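Local coordinates for protein flavin-dependent monooxygenase, oxygenase subunit HsaA (Rhodococcus sp., PDB 2RFQ) that hydroxylates the steroid catabolite 3-HSA to the catechol 3,4-DHSA with reduced FMN and oxygen during cholesterol breakdown, at residues L98-Q101 with Q102-E105. Residues are numbered along the deposited sequence; the frame is centred on the assembly and turned at random.
Sequences LFSQ and QAQE
Ser100 is the N-cap of helix 101-108, in the acyl-CoA dehydrogenase-like N-terminal domain. Its OG accepts a hydrogen bond from Ala103 N at 3.0 Å. With chi1 at 69°, OG lies between the backbone N and the carbonyl carbon, which turns it to that first-turn amide. The same OG is hydrogen-bonded to the backbone O of His205. The first helical turn follows: Gln104 N bonds to Ser100 O, and Glu105 N to Gln101 O.

Gln104 reaches back past the cap to the loop. Its CG is anti to its own carbonyl carbon, chi1 -63°, and the extended chain carries NE2 to Phe99 O at 2.9 Å. The oxygen lies near the Gln104 amide plane, but NE2 sits above the Phe99 carbonyl plane, 38° out of it. OE1 accepts hydrogen bonds from Trp58 NE1 and Asn224 ND2, so both ends of this buried amide are engaged. Cut back to an alanine, this position would probably leave Phe99 O without its side-chain donor and Trp58 NE1 and Asn224 ND2 without the oxygen they share.

Phe99 CB rests on Ala103 CB at 3.8 Å, while its ring leads away to His95, strand 162-172 and Leu208. Gln101 NE2 bonds to Gln57 OE1, and a water links the same NE2 to Glu105 OE1. A second water donates to Gln101 OE1 and accepts from Gln104 NE2, both at 2.8 Å.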
loop_
_atom_site.group_PDB
_atom_site.type_symbol
_atom_site.label_atom_id
_atom_site.label_comp_id
_atom_site.label_asym_id
_atom_site.label_seq_id
_atom_site.Cartn_x
_atom_site.Cartn_y
_atom_site.Cartn_z
ATOM N N LEU A 98 -33.865 -24.665 -3.842
ATOM C CA LEU A 98 -33.798 -25.169 -2.478
ATOM C C LEU A 98 -35.146 -25.076 -1.768
ATOM O O LEU A 98 -35.370 -25.779 -0.778
ATOM C CB LEU A 98 -32.713 -24.446 -1.664
ATOM C CG LEU A 98 -31.287 -24.420 -2.240
ATOM C CD1 LEU A 98 -30.384 -23.505 -1.409
ATOM C CD2 LEU A 98 -30.726 -25.814 -2.261
ATOM N N PHE A 99 -36.045 -24.228 -2.277
ATOM C CA PHE A 99 -37.387 -24.121 -1.710
ATOM C C PHE A 99 -38.169 -25.401 -2.024
ATOM O O PHE A 99 -37.756 -26.223 -2.857
ATOM C CB PHE A 99 -38.166 -22.922 -2.278
ATOM C CG PHE A 99 -37.806 -21.582 -1.663
ATOM C CD1 PHE A 99 -38.735 -20.876 -0.885
ATOM C CD2 PHE A 99 -36.563 -20.992 -1.927
ATOM C CE1 PHE A 99 -38.415 -19.592 -0.362
ATOM C CE2 PHE A 99 -36.238 -19.723 -1.400
ATOM C CZ PHE A 99 -37.165 -19.020 -0.632
ATOM N N SER A 100 -39.315 -25.543 -1.369
ATOM C CA SER A 100 -40.196 -26.684 -1.615
ATOM C C SER A 100 -40.531 -26.797 -3.103
ATOM O O SER A 100 -40.583 -25.779 -3.836
ATOM C CB SER A 100 -41.488 -26.521 -0.806
ATOM O OG SER A 100 -42.259 -25.448 -1.338
ATOM N N GLN A 101 -40.800 -28.031 -3.537
ATOM C CA GLN A 101 -41.247 -28.273 -4.893
ATOM C C GLN A 101 -42.470 -27.413 -5.216
ATOM O O GLN A 101 -42.607 -26.896 -6.335
ATOM C CB GLN A 101 -41.585 -29.761 -5.074
ATOM C CG GLN A 101 -42.148 -30.103 -6.438
ATOM C CD GLN A 101 -41.110 -30.063 -7.546
ATOM O OE1 GLN A 101 -39.916 -30.275 -7.311
ATOM N NE2 GLN A 101 -41.569 -29.792 -8.774
ATOM N N GLN A 102 -43.353 -27.242 -4.233
ATOM C CA GLN A 102 -44.587 -26.486 -4.456
ATOM C C GLN A 102 -44.278 -25.028 -4.742
ATOM O O GLN A 102 -44.894 -24.423 -5.615
ATOM C CB GLN A 102 -45.517 -26.615 -3.250
ATOM C CG GLN A 102 -46.878 -25.974 -3.445
ATOM C CD GLN A 102 -47.741 -26.078 -2.173
ATOM O OE1 GLN A 102 -47.418 -26.835 -1.238
ATOM N NE2 GLN A 102 -48.840 -25.329 -2.135
ATOM N N ALA A 103 -43.308 -24.467 -4.017
ATOM C CA ALA A 103 -42.887 -23.076 -4.259
ATOM C C ALA A 103 -42.304 -22.913 -5.675
ATOM O O ALA A 103 -42.619 -21.956 -6.388
ATOM C CB ALA A 103 -41.865 -22.641 -3.216
ATOM N N GLN A 104 -41.483 -23.870 -6.097
ATOM C CA GLN A 104 -40.935 -23.827 -7.469
ATOM C C GLN A 104 -42.041 -23.923 -8.514
ATOM O O GLN A 104 -42.002 -23.233 -9.520
ATOM C CB GLN A 104 -39.944 -24.961 -7.689
ATOM C CG GLN A 104 -38.715 -24.889 -6.806
ATOM C CD GLN A 104 -37.937 -26.187 -6.845
ATOM O OE1 GLN A 104 -37.550 -26.651 -7.918
ATOM N NE2 GLN A 104 -37.753 -26.804 -5.675
ATOM N N GLU A 105 -43.031 -24.781 -8.265
ATOM C CA GLU A 105 -44.187 -24.884 -9.141
ATOM C C GLU A 105 -44.961 -23.549 -9.177
ATOM O O GLU A 105 -45.386 -23.094 -10.242
ATOM C CB GLU A 105 -45.093 -26.045 -8.702
ATOM C CG GLU A 105 -46.404 -26.144 -9.497
ATOM C CD GLU A 105 -46.238 -26.689 -10.914
ATOM O OE1 GLU A 105 -45.261 -27.431 -11.180
ATOM O OE2 GLU A 105 -47.110 -26.384 -11.769
HETATM O O HOH W 1 -37.618 -29.634 -5.800
HETATM O O HOH W 2 -44.518 -29.603 -8.921
#